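PDB 1YDO: HMG-CoA Lyase from Bacillus subtilis subsp. subtilis, which is a TIM-barrel protein of the HMGL-like family. Local coordinates for residues 159-173 against 194-206. Numbering follows the deposited sequence.
Sequences VIRLSEALFEFGISE and ALLARFPANQIAL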
loop_
_atom_site.group_PDB
_atom_site.type_symbol
_atom_site.label_atom_id
_atom_site.label_comp_id
_atom_site.label_asym_id
_atom_site.label_seq_id
_atom_site.Cartn_x
_atom_site.Cartn_y
_atom_site.Cartn_z
ATOM N N VAL A 159 -6.175 20.496 15.914
ATOM C CA VAL A 159 -4.921 19.768 16.055
ATOM C C VAL A 159 -3.850 20.700 16.572
ATOM O O VAL A 159 -3.160 20.390 17.542
ATOM C CB VAL A 159 -4.445 19.192 14.712
ATOM C CG1 VAL A 159 -3.184 18.382 14.922
ATOM C CG2 VAL A 159 -5.533 18.333 14.102
ATOM N N ILE A 160 -3.716 21.848 15.918
ATOM C CA ILE A 160 -2.726 22.834 16.314
ATOM C C ILE A 160 -2.932 23.208 17.770
ATOM O O ILE A 160 -2.007 23.159 18.579
ATOM C CB ILE A 160 -2.848 24.099 15.464
ATOM C CG1 ILE A 160 -2.831 23.734 13.979
ATOM C CG2 ILE A 160 -1.701 25.038 15.773
ATOM C CD1 ILE A 160 -1.534 23.137 13.525
ATOM N N ARG A 161 -4.163 23.585 18.092
ATOM C CA ARG A 161 -4.524 23.970 19.447
ATOM C C ARG A 161 -3.999 22.933 20.435
ATOM O O ARG A 161 -3.108 23.218 21.239
ATOM C CB ARG A 161 -6.050 24.087 19.563
ATOM C CG ARG A 161 -6.548 24.764 20.834
ATOM C CD ARG A 161 -8.062 25.000 20.792
ATOM N NE ARG A 161 -8.860 23.795 21.028
ATOM C CZ ARG A 161 -9.000 23.195 22.213
ATOM N NH1 ARG A 161 -9.752 22.102 22.318
ATOM N NH2 ARG A 161 -8.393 23.680 23.295
ATOM N N LEU A 162 -4.551 21.725 20.355
ATOM C CA LEU A 162 -4.164 20.626 21.242
ATOM C C LEU A 162 -2.665 20.383 21.197
ATOM O O LEU A 162 -2.007 20.316 22.233
ATOM C CB LEU A 162 -4.902 19.345 20.844
ATOM C CG LEU A 162 -6.430 19.371 20.977
ATOM C CD1 LEU A 162 -6.992 18.045 20.467
ATOM C CD2 LEU A 162 -6.827 19.609 22.443
ATOM N N SER A 163 -2.128 20.255 19.991
ATOM C CA SER A 163 -0.705 20.028 19.828
ATOM C C SER A 163 0.122 21.052 20.613
ATOM O O SER A 163 1.122 20.699 21.226
ATOM C CB SER A 163 -0.349 20.077 18.345
ATOM O OG SER A 163 -1.108 19.119 17.622
ATOM N N GLU A 164 -0.293 22.318 20.597
ATOM C CA GLU A 164 0.443 23.344 21.330
ATOM C C GLU A 164 0.381 23.041 22.822
ATOM O O GLU A 164 1.387 23.128 23.532
ATOM C CB GLU A 164 -0.112 24.753 21.043
ATOM C CG GLU A 164 0.353 25.341 19.692
ATOM C CD GLU A 164 0.706 26.844 19.732
ATOM O OE1 GLU A 164 1.231 27.363 18.709
ATOM O OE2 GLU A 164 0.466 27.506 20.770
ATOM N N ALA A 165 -0.801 22.679 23.298
ATOM C CA ALA A 165 -0.941 22.348 24.701
ATOM C C ALA A 165 -0.038 21.155 25.006
ATOM O O ALA A 165 0.813 21.228 25.882
ATOM C CB ALA A 165 -2.388 22.007 25.022
ATOM N N LEU A 166 -0.212 20.064 24.267
ATOM C CA LEU A 166 0.588 18.884 24.511
ATOM C C LEU A 166 2.060 19.212 24.626
ATOM O O LEU A 166 2.729 18.799 25.576
ATOM C CB LEU A 166 0.380 17.836 23.418
ATOM C CG LEU A 166 -0.788 16.871 23.602
ATOM C CD1 LEU A 166 -0.845 16.421 25.055
ATOM C CD2 LEU A 166 -2.084 17.536 23.210
ATOM N N PHE A 167 2.582 19.969 23.676
ATOM C CA PHE A 167 3.993 20.294 23.731
ATOM C C PHE A 167 4.321 21.180 24.910
ATOM O O PHE A 167 5.397 21.068 25.501
ATOM C CB PHE A 167 4.435 20.942 22.426
ATOM C CG PHE A 167 4.823 19.952 21.379
ATOM C CD1 PHE A 167 5.896 19.090 21.595
ATOM C CD2 PHE A 167 4.122 19.868 20.180
ATOM C CE1 PHE A 167 6.267 18.159 20.635
ATOM C CE2 PHE A 167 4.486 18.936 19.209
ATOM C CZ PHE A 167 5.563 18.080 19.437
ATOM N N GLU A 168 3.379 22.049 25.257
ATOM C CA GLU A 168 3.543 22.972 26.378
ATOM C C GLU A 168 3.709 22.224 27.708
ATOM O O GLU A 168 4.372 22.712 28.624
ATOM C CB GLU A 168 2.331 23.912 26.458
ATOM C CG GLU A 168 2.450 25.039 27.490
ATOM C CD GLU A 168 1.099 25.485 28.052
ATOM O OE1 GLU A 168 0.201 25.858 27.255
ATOM O OE2 GLU A 168 0.941 25.460 29.301
ATOM N N PHE A 169 3.099 21.047 27.813
ATOM C CA PHE A 169 3.190 20.237 29.028
ATOM C C PHE A 169 4.614 19.700 29.237
ATOM O O PHE A 169 5.048 19.502 30.368
ATOM C CB PHE A 169 2.205 19.059 28.959
ATOM C CG PHE A 169 0.749 19.464 28.964
ATOM C CD1 PHE A 169 -0.246 18.526 28.661
ATOM C CD2 PHE A 169 0.366 20.766 29.272
ATOM C CE1 PHE A 169 -1.603 18.879 28.663
ATOM C CE2 PHE A 169 -0.989 21.129 29.276
ATOM C CZ PHE A 169 -1.975 20.182 28.970
ATOM N N GLY A 170 5.335 19.458 28.145
ATOM C CA GLY A 170 6.687 18.952 28.272
ATOM C C GLY A 170 6.911 17.611 27.601
ATOM O O GLY A 170 7.966 16.990 27.769
ATOM N N ILE A 171 5.929 17.151 26.833
ATOM C CA ILE A 171 6.060 15.874 26.142
ATOM C C ILE A 171 7.267 15.924 25.223
ATOM O O ILE A 171 7.744 16.997 24.876
ATOM C CB ILE A 171 4.820 15.577 25.299
ATOM C CG1 ILE A 171 4.590 16.727 24.317
ATOM C CG2 ILE A 171 3.610 15.358 26.205
ATOM C CD1 ILE A 171 3.497 16.447 23.295
ATOM N N SER A 172 7.758 14.768 24.813
ATOM C CA SER A 172 8.927 14.753 23.951
ATOM C C SER A 172 8.609 14.497 22.478
ATOM O O SER A 172 9.363 14.908 21.589
ATOM C CB SER A 172 9.912 13.704 24.460
ATOM O OG SER A 172 10.183 13.912 25.837
ATOM N N GLU A 173 7.485 13.830 22.227
ATOM C CA GLU A 173 7.072 13.499 20.871
ATOM C C GLU A 173 5.557 13.417 20.753
ATOM O O GLU A 173 4.898 12.793 21.569
ATOM C CB GLU A 173 7.673 12.161 20.483
ATOM C CG GLU A 173 7.642 11.884 19.018
ATOM C CD GLU A 173 8.586 10.763 18.649
ATOM O OE1 GLU A 173 8.186 9.590 18.771
ATOM O OE2 GLU A 173 9.739 11.054 18.260
ATOM N N ALA A 194 0.898 22.781 7.910
ATOM C CA ALA A 194 0.417 23.677 8.954
ATOM C C ALA A 194 1.045 23.362 10.302
ATOM O O ALA A 194 1.285 24.264 11.110
ATOM C CB ALA A 194 -1.101 23.593 9.055
ATOM N N LEU A 195 1.305 22.084 10.553
ATOM C CA LEU A 195 1.917 21.675 11.814
ATOM C C LEU A 195 3.417 21.957 11.827
ATOM O O LEU A 195 3.911 22.667 12.702
ATOM C CB LEU A 195 1.668 20.184 12.080
ATOM C CG LEU A 195 0.281 19.794 12.607
ATOM C CD1 LEU A 195 0.110 18.296 12.497
ATOM C CD2 LEU A 195 0.103 20.245 14.053
ATOM N N LEU A 196 4.139 21.418 10.850
ATOM C CA LEU A 196 5.582 21.617 10.795
ATOM C C LEU A 196 5.997 23.078 10.866
ATOM O O LEU A 196 7.151 23.394 11.171
ATOM C CB LEU A 196 6.173 20.983 9.535
ATOM C CG LEU A 196 6.223 19.457 9.552
ATOM C CD1 LEU A 196 6.756 18.953 8.225
ATOM C CD2 LEU A 196 7.089 18.983 10.709
ATOM N N ALA A 197 5.054 23.969 10.593
ATOM C CA ALA A 197 5.338 25.387 10.634
ATOM C C ALA A 197 5.137 25.959 12.036
ATOM O O ALA A 197 4.935 27.162 12.195
ATOM C CB ALA A 197 4.458 26.118 9.631
ATOM N N ARG A 198 5.210 25.112 13.056
ATOM C CA ARG A 198 5.012 25.592 14.421
ATOM C C ARG A 198 5.720 24.729 15.452
ATOM O O ARG A 198 6.080 25.196 16.530
ATOM C CB ARG A 198 3.518 25.633 14.747
ATOM C CG ARG A 198 3.144 26.661 15.803
ATOM C CD ARG A 198 1.668 27.005 15.717
ATOM N NE ARG A 198 1.220 27.033 14.322
ATOM C CZ ARG A 198 0.037 27.487 13.925
ATOM N NH1 ARG A 198 -0.826 27.965 14.818
ATOM N NH2 ARG A 198 -0.289 27.444 12.638
ATOM N N PHE A 199 5.921 23.467 15.115
ATOM C CA PHE A 199 6.572 22.547 16.020
ATOM C C PHE A 199 7.709 21.912 15.260
ATOM O O PHE A 199 7.645 21.775 14.049
ATOM C CB PHE A 199 5.582 21.473 16.445
ATOM C CG PHE A 199 4.225 22.012 16.798
ATOM C CD1 PHE A 199 3.961 22.499 18.075
ATOM C CD2 PHE A 199 3.214 22.048 15.845
ATOM C CE1 PHE A 199 2.705 23.017 18.399
ATOM C CE2 PHE A 199 1.958 22.561 16.155
ATOM C CZ PHE A 199 1.703 23.046 17.438
ATOM N N PRO A 200 8.775 21.518 15.962
ATOM C CA PRO A 200 9.939 20.882 15.330
ATOM C C PRO A 200 9.602 19.510 14.743
ATOM O O PRO A 200 9.041 18.655 15.426
ATOM C CB PRO A 200 10.945 20.798 16.474
ATOM C CG PRO A 200 10.073 20.676 17.677
ATOM C CD PRO A 200 8.975 21.663 17.412
ATOM N N ALA A 201 9.944 19.302 13.476
ATOM C CA ALA A 201 9.659 18.037 12.806
ATOM C C ALA A 201 10.221 16.823 13.544
ATOM O O ALA A 201 9.655 15.734 13.481
ATOM C CB ALA A 201 10.191 18.074 11.389
ATOM N N ASN A 202 11.330 17.011 14.249
ATOM C CA ASN A 202 11.942 15.915 14.984
ATOM C C ASN A 202 11.068 15.406 16.118
ATOM O O ASN A 202 11.201 14.263 16.555
ATOM C CB ASN A 202 13.292 16.339 15.550
ATOM C CG ASN A 202 14.271 16.743 14.473
ATOM O OD1 ASN A 202 15.485 16.731 14.690
ATOM N ND2 ASN A 202 13.752 17.116 13.303
ATOM N N GLN A 203 10.176 16.249 16.608
ATOM C CA GLN A 203 9.313 15.836 17.696
ATOM C C GLN A 203 7.911 15.436 17.240
ATOM O O GLN A 203 6.961 15.452 18.023
ATOM C CB GLN A 203 9.245 16.943 18.750
ATOM C CG GLN A 203 10.537 17.124 19.513
ATOM C CD GLN A 203 10.515 18.330 20.425
ATOM O OE1 GLN A 203 9.633 18.472 21.280
ATOM N NE2 GLN A 203 11.491 19.214 20.248
ATOM N N ILE A 204 7.783 15.060 15.976
ATOM C CA ILE A 204 6.494 14.647 15.457
ATOM C C ILE A 204 6.563 13.289 14.767
ATOM O O ILE A 204 7.364 13.081 13.856
ATOM C CB ILE A 204 5.938 15.693 14.481
ATOM C CG1 ILE A 204 5.520 16.934 15.257
ATOM C CG2 ILE A 204 4.762 15.128 13.728
ATOM C CD1 ILE A 204 5.150 18.110 14.379
ATOM N N ALA A 205 5.721 12.362 15.218
ATOM C CA ALA A 205 5.678 11.024 14.649
ATOM C C ALA A 205 4.339 10.790 13.966
ATOM O O ALA A 205 3.358 11.489 14.236
ATOM C CB ALA A 205 5.889 10.006 15.729
ATOM N N LEU A 206 4.309 9.796 13.084
ATOM C CA LEU A 206 3.094 9.474 12.375
ATOM C C LEU A 206 2.657 8.025 12.539
ATOM O O LEU A 206 3.453 7.103 12.405
ATOM C CB LEU A 206 3.241 9.813 10.897
ATOM C CG LEU A 206 3.182 11.300 10.605
ATOM C CD1 LEU A 206 3.352 11.509 9.114
ATOM C CD2 LEU A 206 1.868 11.894 11.076
HETATM O O HOH W 1 8.436 19.496 23.520
#
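Leu195, in the last turn of helix 185-196, meets helix 156-169 with its branched end: CD2 lies against Ile160 CD1 and, 3.9 Å away, against Val159 CG1. Leu195 and Ile160 run antiparallel alongside one another, whereas Val159 comes in at about a right angle. After the helix ends, Arg198 turns back across Ile160, whose CG2 sits over one face of the guanidinium, toward its rim. That methyl gets there because it stands anti to the backbone N of Ile160. Glu164 comes to the edge of the same guanidinium, but its carboxylate is turned 84° from it, and OE1 stays 4.4 Å from Arg198 NE, too far for a salt bridge, though the opposite charges probably still attract.

Phe199, in the loop after the helix, lays its ring against helix 156-169. Its edge receives Glu164 CG, 3.5 Å from Phe199 CZ, and Ser163 CB lies close by. Toward the next turn it meets Phe167, the two rings tilted only 24° from parallel but strongly offset, centroids 5.3 Å apart, so little of one lies over the other. Helices 156-169 and 185-196 are consecutive outer helices of the TIM barrel, flanking strand 174-177 in sequence, and Ser163, Phe167 and Leu195 also touch that strand, which runs between strands 137-143 and 204-207.

Further on, Gln203 brings its carbonyl O to the edge of the Phe167 ring, in plane, 3.3 Å from Phe167 CZ. Its side-chain OE1 accepts a bond from a water that also donates to Ile171 O, bridging to the loop residue just after the Schellman motif at Gly170. The same Gln203 carbonyl receives a CA-H...O contact from Glu173 CA. Ala205, on strand 204-207, sets CB 3.8 Å from Glu173 OE1, which is salt-bridged to Lys10.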